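ErfK/YbiS/YcfS/YnhG family protein (Xylanimonas cellulosilytica, PDB 4LPQ) is probably a peptidoglycan L,D-transpeptidase of cell-wall synthesis, present here as its C-terminal piece with a putative peptidoglycan-binding domain and the catalytic domain. Local coordinates at residues Thr148-Asp153 / Ala165-Ser170; Ser171-Pro176 / Cys181-Asn186; Thr129-Asp134 / Lys158-Gly163. All coordinates share one frame; numbering follows the deposited sequence. Where two conformers were deposited one is given.

In the fold
All three interactions lie in the L,D-transpeptidase catalytic domain. Interaction 1 is buried, although its centre is about 14 Å from that of the chain. Interactions 2 and 3, about 6 and 16 Å out, are partly buried, each with an exposed residue (Ser171 and Arg161). Interactions 1 and 2 use strand 164-168, which carries the predicted catalytic His167, and its parallel neighbour 182-184, which directly follows the predicted nucleophile Cys181. Glu150 OE2 of interaction 1 reaches Cys181 N of interaction 2 at 2.8 Å. Interaction 3 joins the same sheet through strand 154-159. The chemistry differs: interaction 1 is sparse, with a bridging water, interaction 2 combines an arginine bond with isoleucine packing, and interaction 3 is apolar.

Interaction 1. Residues Thr148-Asp153 / Ala165-Ser170; sequences TLELGD and AVHGSS
Glu150 and His167 make the one direct side-chain contact, and it is loose. Glu150 CG stands 4.2 Å from His167 NE2 and approaches the ring obliquely. The glutamate chain is folded at both of its first torsions (chi1 -54°, chi2 -62°). Its carboxylate is thereby turned away from the imidazole, with OE1 5.1 Å from His167 NE2. Both carboxylate oxygens are held by backbone N-H groups instead, OE1 by that of His179 and OE2 by that of Cys181.

The hydrogen bonding of the ring is local. His167 ND1 donates to Gly168 O at 2.8 Å, nearly straight at 166°. The carbonyl oxygen lies close to the imidazole plane, while ND1 stands above the carbonyl plane. His167 is the predicted proton donor/acceptor, and Cys181 the predicted nucleophile. A backbone carbonyl bound to ND1, the ring nitrogen farther from Cys181, is consistent with the Cys-His-carbonyl arrangement of the YkuD fold. The bond fixes the ring's rotation and leaves NE2 on the side of Glu150.

Water supplies the remaining link. It donates to Asp153 O at 2.7 Å and is also hydrogen-bonded to Ser169 OG at 3.0 Å.

Interaction 2. Residues Ser171-Pro176 / Cys181-Asn186; sequences SIPTYP and CVRVSN
Arg183 stretches alongside the backbone of Ser171 and grips its carbonyl. The segments belong to the YkuD catalytic fold: the loop 171-176 comes back over strand 182-184, which follows the predicted nucleophile Cys181. The arginine leaves the strand toward the loop with CG anti to its carbonyl carbon (chi1 -60°) and runs extended from CG to NE. CD therefore passes Ser171 O at 3.4 Å before NH1 donates to the same oxygen at 3.1 Å. The oxygen meets the guanidinium at its edge, near the plane. The bond is bent, at 150°. Replacing Arg183 with an alanine would probably leave Ser171 O without this donor and open a gap beside the loop.

Ile172 lies across the strand's main chain, and its three outer carbons have their nearest partners in three successive residues. CG2 rests 3.6 Å from Arg183 O, and CG1 comes equally near Val184 C. Val184 turns its own side chain away, so Ile172 packs on its peptide. Trp43 and Gln47 of helix 43-56 also touch Ile172. This helix falls in the putative peptidoglycan-binding domain, so the isoleucine lies where the two domains meet.

Ser185 OG accepts from Ala188 N as the N-cap of helix 186-196, while Ile172 CD1 reaches the backbone of the same residue, 3.6 Å from Ser185 N.

Interaction 3. Residues Thr129-Asp134 / Lys158-Gly163; sequences TTPRGD and KYFRGG
Thr130 OG1, one residue before the Pro131 that meets Phe160 and Arg161, is gripped twice: it donates to Gly180 O and accepts from Gly114 N. These bonds fix the chain on the N-terminal side of the proline. Gly180 directly precedes the predicted nucleophile Cys181, so Thr130 also ties this turn to the active-site loop.

The contact itself is apolar and small, burying 118 Å² in all. Pro131 CG does the touching. It sits 3.9 Å from Arg161 CD, in the aliphatic part of the arginine. Arg161 has CG anti to its backbone N (chi1 -173°) and runs extended from CG to NE. This carries CD out to the proline, and the two side chains cross at a slant. The arginine is exposed, and only its stem is used here.

The same proline carbon approaches the Phe160 ring from the edge, near the ring plane, with CE1 4.5 Å away. The ring is buried, and its contact with the proline is loose. Phe160 and Arg161 both face Tyr164 in a classic beta bulge. The chain turns a corner at Phe160, and both residues point their side chains toward Pro131.

Pro131 also touches Tyr164 of strand 164-168. Phe160 packs on Val166 of that strand and on Val204 and Leu206 of strand 203-206. The contact thus lies where the start of strand 133-140 meets the corner between strands 154-159 and 164-168.

Interaction 1. Residues Thr148-Asp153 / Ala165-Ser170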
# COMPACT_ATOMS: atom_id res chain seq x y z
N THR A 148 -5.66 14.13 14.58
CA THR A 148 -5.04 14.30 15.94
C THR A 148 -3.74 13.53 16.10
O THR A 148 -2.94 13.88 16.97
CB THR A 148 -6.07 13.88 17.10
OG1 THR A 148 -6.52 12.49 17.04
CG2 THR A 148 -7.27 14.77 17.00
N LEU A 149 -3.56 12.48 15.27
CA LEU A 149 -2.37 11.62 15.32
C LEU A 149 -1.31 12.10 14.36
O LEU A 149 -0.16 12.32 14.73
CB LEU A 149 -2.74 10.14 14.95
CG LEU A 149 -3.27 9.27 16.06
CD1 LEU A 149 -4.65 9.78 16.52
CD2 LEU A 149 -3.36 7.86 15.50
N GLU A 150 -1.66 12.16 13.11
CA GLU A 150 -0.73 12.49 12.03
C GLU A 150 -0.44 13.98 11.93
O GLU A 150 -1.36 14.76 12.16
CB GLU A 150 -1.19 11.95 10.69
CG GLU A 150 -1.47 10.44 10.68
CD GLU A 150 -0.26 9.54 11.01
OE1 GLU A 150 0.81 9.86 10.61
OE2 GLU A 150 -0.48 8.63 11.78
N LEU A 151 0.76 14.32 11.49
CA LEU A 151 1.10 15.73 11.28
C LEU A 151 0.54 16.40 10.08
O LEU A 151 0.20 17.60 10.09
CB LEU A 151 2.61 15.84 11.22
CG LEU A 151 3.34 15.67 12.53
CD1 LEU A 151 4.82 15.89 12.35
CD2 LEU A 151 2.75 16.71 13.52
N GLY A 152 0.46 15.67 8.99
CA GLY A 152 -0.11 16.31 7.77
C GLY A 152 -1.61 16.00 7.70
O GLY A 152 -2.25 15.46 8.64
N ASP A 153 -2.18 16.33 6.58
CA ASP A 153 -3.58 16.03 6.30
C ASP A 153 -3.69 14.62 5.67
O ASP A 153 -2.75 14.08 5.08
CB ASP A 153 -4.22 17.06 5.38
CG ASP A 153 -4.40 18.42 6.05
OD1 ASP A 153 -4.58 18.55 7.28
OD2 ASP A 153 -4.36 19.37 5.29
N ALA A 165 -6.66 5.45 11.09
CA ALA A 165 -7.32 5.38 9.84
C ALA A 165 -6.40 4.88 8.77
O ALA A 165 -5.18 4.96 8.85
CB ALA A 165 -7.80 6.78 9.42
N VAL A 166 -7.01 4.36 7.70
CA VAL A 166 -6.38 4.18 6.37
C VAL A 166 -6.70 5.44 5.56
O VAL A 166 -7.85 5.89 5.52
CB VAL A 166 -6.94 2.94 5.64
CG1 VAL A 166 -6.23 2.74 4.31
CG2 VAL A 166 -6.73 1.70 6.51
N HIS A 167 -5.68 6.03 4.95
CA HIS A 167 -5.87 7.28 4.20
C HIS A 167 -4.91 7.46 3.12
O HIS A 167 -3.81 6.86 3.15
CB HIS A 167 -5.85 8.49 5.16
CG HIS A 167 -4.50 8.72 5.77
ND1 HIS A 167 -3.54 9.52 5.19
CD2 HIS A 167 -3.96 8.25 6.91
CE1 HIS A 167 -2.46 9.51 5.97
NE2 HIS A 167 -2.68 8.73 7.00
N GLY A 168 -5.22 8.29 2.16
CA GLY A 168 -4.23 8.72 1.18
C GLY A 168 -3.27 9.76 1.70
O GLY A 168 -3.59 10.59 2.57
N SER A 169 -2.06 9.66 1.19
CA SER A 169 -0.95 10.52 1.62
C SER A 169 -0.08 10.88 0.46
O SER A 169 -0.06 10.15 -0.53
CB SER A 169 -0.15 9.83 2.70
OG SER A 169 0.78 10.68 3.36
N SER A 170 0.73 11.93 0.58
CA SER A 170 1.66 12.24 -0.48
C SER A 170 2.88 11.37 -0.58
O SER A 170 3.53 11.35 -1.62
CB SER A 170 2.17 13.70 -0.30
OG SER A 170 2.85 13.81 0.97
O HOH W 1 -0.76 12.22 5.42

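Interaction 2. Residues Ser171-Pro176 / Cys181-Asn186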
# COMPACT_ATOMS: atom_id res chain seq x y z
N SER A 171 3.24 10.72 0.50
CA SER A 171 4.46 9.89 0.60
C SER A 171 4.14 8.61 1.34
O SER A 171 3.70 8.59 2.51
CB SER A 171 5.58 10.63 1.26
OG SER A 171 6.76 9.79 1.27
N ILE A 172 4.47 7.51 0.68
CA ILE A 172 4.23 6.16 1.18
C ILE A 172 5.55 5.39 0.96
O ILE A 172 5.69 4.68 -0.04
CB ILE A 172 3.04 5.50 0.50
CG1 ILE A 172 1.82 6.39 0.49
CG2 ILE A 172 2.73 4.22 1.24
CD1 ILE A 172 1.66 7.16 -0.81
N PRO A 173 6.50 5.55 1.90
CA PRO A 173 7.80 5.02 1.65
C PRO A 173 7.92 3.51 1.94
O PRO A 173 6.94 2.86 2.32
CB PRO A 173 8.66 5.76 2.58
CG PRO A 173 7.85 6.39 3.52
CD PRO A 173 6.49 6.44 3.07
N THR A 174 9.10 2.98 1.71
CA THR A 174 9.37 1.60 1.89
C THR A 174 9.62 1.13 3.33
O THR A 174 9.86 -0.05 3.56
CB THR A 174 10.55 1.17 1.05
OG1 THR A 174 11.70 1.91 1.46
CG2 THR A 174 10.35 1.31 -0.44
N TYR A 175 9.54 2.05 4.26
CA TYR A 175 9.60 1.77 5.68
C TYR A 175 8.41 2.42 6.35
O TYR A 175 7.77 3.32 5.78
CB TYR A 175 10.94 2.34 6.24
CG TYR A 175 11.10 3.84 6.09
CD1 TYR A 175 10.65 4.71 7.02
CD2 TYR A 175 11.66 4.38 4.94
CE1 TYR A 175 10.76 6.07 6.88
CE2 TYR A 175 11.76 5.77 4.76
CZ TYR A 175 11.33 6.62 5.77
OH TYR A 175 11.45 7.97 5.60
N PRO A 176 8.08 1.96 7.55
CA PRO A 176 6.96 2.57 8.32
C PRO A 176 7.32 3.98 8.74
O PRO A 176 8.28 4.16 9.49
CB PRO A 176 6.74 1.62 9.43
CG PRO A 176 7.74 0.57 9.33
CD PRO A 176 8.65 0.81 8.25
N CYS A 181 -1.28 5.96 11.69
CA CYS A 181 -2.24 5.63 10.66
C CYS A 181 -1.55 4.85 9.52
O CYS A 181 -0.32 4.79 9.44
CB CYS A 181 -2.83 6.87 10.14
SG CYS A 181 -3.97 7.66 11.33
N VAL A 182 -2.39 4.26 8.67
CA VAL A 182 -1.88 3.51 7.53
C VAL A 182 -2.06 4.29 6.28
O VAL A 182 -3.20 4.52 5.85
CB VAL A 182 -2.58 2.14 7.45
CG1 VAL A 182 -2.08 1.36 6.27
CG2 VAL A 182 -2.38 1.36 8.78
N ARG A 183 -0.99 4.72 5.65
CA ARG A 183 -0.98 5.52 4.46
C ARG A 183 -0.96 4.63 3.19
O ARG A 183 -0.22 3.64 3.17
CB ARG A 183 0.35 6.36 4.37
CG ARG A 183 0.53 7.26 5.50
CD ARG A 183 1.91 7.87 5.25
NE ARG A 183 2.11 8.77 6.26
CZ ARG A 183 3.18 9.46 6.40
NH1 ARG A 183 4.15 9.41 5.47
NH2 ARG A 183 3.24 10.19 7.47
N VAL A 184 -1.66 5.08 2.19
CA VAL A 184 -1.63 4.54 0.82
C VAL A 184 -1.66 5.72 -0.15
O VAL A 184 -1.89 6.85 0.27
CB VAL A 184 -2.78 3.55 0.53
CG1 VAL A 184 -2.72 2.37 1.52
CG2 VAL A 184 -4.11 4.26 0.56
N SER A 185 -1.46 5.49 -1.44
CA SER A 185 -1.56 6.60 -2.40
C SER A 185 -2.97 7.15 -2.49
O SER A 185 -3.93 6.42 -2.22
CB SER A 185 -1.07 6.21 -3.79
OG SER A 185 -1.98 5.31 -4.43
N ASN A 186 -3.11 8.38 -2.92
CA ASN A 186 -4.45 8.91 -3.13
C ASN A 186 -5.26 8.10 -4.16
O ASN A 186 -6.41 7.88 -3.97
CB ASN A 186 -4.38 10.38 -3.51
CG ASN A 186 -3.92 11.30 -2.42
OD1 ASN A 186 -3.80 10.97 -1.28
ND2 ASN A 186 -3.67 12.51 -2.84

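Interaction 3. Residues Thr129-Asp134 / Lys158-Gly163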
# COMPACT_ATOMS: atom_id res chain seq x y z
N THR A 129 2.83 3.60 17.25
CA THR A 129 2.50 2.21 17.04
C THR A 129 1.18 2.12 16.26
O THR A 129 0.23 2.80 16.63
CB THR A 129 2.35 1.49 18.43
OG1 THR A 129 3.54 1.65 19.21
CG2 THR A 129 1.99 -0.01 18.27
N THR A 130 1.09 1.23 15.31
CA THR A 130 -0.17 0.88 14.67
C THR A 130 -0.69 -0.34 15.33
O THR A 130 0.07 -1.33 15.46
CB THR A 130 0.09 0.61 13.17
OG1 THR A 130 0.58 1.84 12.56
CG2 THR A 130 -1.16 0.17 12.46
N PRO A 131 -1.94 -0.32 15.75
CA PRO A 131 -2.38 -1.47 16.49
C PRO A 131 -2.63 -2.70 15.62
O PRO A 131 -3.08 -2.58 14.51
CB PRO A 131 -3.72 -1.03 17.10
CG PRO A 131 -4.17 0.07 16.25
CD PRO A 131 -2.94 0.73 15.70
N ARG A 132 -2.30 -3.84 16.14
CA ARG A 132 -2.61 -5.12 15.59
C ARG A 132 -3.94 -5.57 16.14
O ARG A 132 -4.29 -5.32 17.31
CB ARG A 132 -1.56 -6.18 15.92
CG ARG A 132 -0.29 -5.94 15.16
CD ARG A 132 0.91 -6.81 15.56
NE ARG A 132 2.14 -6.02 15.18
CZ ARG A 132 3.09 -6.10 14.19
NH1 ARG A 132 3.37 -7.05 13.10
NH2 ARG A 132 3.87 -5.06 14.25
N GLY A 133 -4.74 -6.22 15.31
CA GLY A 133 -6.04 -6.69 15.71
C GLY A 133 -7.08 -6.66 14.66
O GLY A 133 -6.79 -6.56 13.49
N ASP A 134 -8.34 -6.90 15.11
CA ASP A 134 -9.42 -7.12 14.22
C ASP A 134 -10.47 -6.02 14.48
O ASP A 134 -11.11 -6.07 15.53
CB ASP A 134 -9.94 -8.50 14.55
CG ASP A 134 -10.64 -9.16 13.51
OD1 ASP A 134 -11.27 -8.56 12.69
OD2 ASP A 134 -10.63 -10.47 13.60
N LYS A 158 -10.60 6.54 6.20
CA LYS A 158 -11.52 5.55 6.69
C LYS A 158 -11.02 5.08 8.07
O LYS A 158 -9.91 4.50 8.16
CB LYS A 158 -11.66 4.39 5.78
CG LYS A 158 -12.29 4.76 4.47
CD LYS A 158 -13.08 3.79 3.89
CE LYS A 158 -13.69 4.17 2.59
NZ LYS A 158 -15.17 3.96 2.49
N TYR A 159 -11.70 5.46 9.12
CA TYR A 159 -11.25 5.27 10.46
C TYR A 159 -11.67 3.89 10.98
O TYR A 159 -12.81 3.49 10.80
CB TYR A 159 -11.84 6.32 11.41
CG TYR A 159 -11.48 7.70 11.08
CD1 TYR A 159 -12.11 8.41 10.08
CD2 TYR A 159 -10.49 8.34 11.78
CE1 TYR A 159 -11.75 9.69 9.74
CE2 TYR A 159 -10.13 9.66 11.48
CZ TYR A 159 -10.80 10.35 10.48
OH TYR A 159 -10.46 11.67 10.14
N PHE A 160 -10.74 3.17 11.62
CA PHE A 160 -11.01 1.85 12.15
C PHE A 160 -10.78 1.69 13.63
O PHE A 160 -11.26 0.68 14.21
CB PHE A 160 -10.28 0.72 11.38
CG PHE A 160 -8.75 0.88 11.44
CD1 PHE A 160 -8.01 0.32 12.46
CD2 PHE A 160 -8.05 1.56 10.46
CE1 PHE A 160 -6.65 0.43 12.53
CE2 PHE A 160 -6.69 1.69 10.54
CZ PHE A 160 -6.01 1.15 11.58
N ARG A 161 -10.10 2.59 14.34
CA ARG A 161 -9.98 2.52 15.80
C ARG A 161 -9.60 3.89 16.30
O ARG A 161 -8.46 4.30 16.08
CB ARG A 161 -8.93 1.46 16.24
CG ARG A 161 -8.90 1.25 17.73
CD ARG A 161 -7.60 0.55 18.08
NE ARG A 161 -7.51 0.06 19.38
CZ ARG A 161 -6.68 0.47 20.31
NH1 ARG A 161 -6.07 1.60 20.18
NH2 ARG A 161 -6.61 -0.19 21.47
N GLY A 162 -10.52 4.61 16.88
CA GLY A 162 -10.22 5.97 17.32
C GLY A 162 -9.68 6.74 16.12
O GLY A 162 -10.32 6.81 15.05
N GLY A 163 -8.57 7.43 16.32
CA GLY A 163 -7.96 8.20 15.26
C GLY A 163 -7.19 7.46 14.22
O GLY A 163 -6.72 8.01 13.26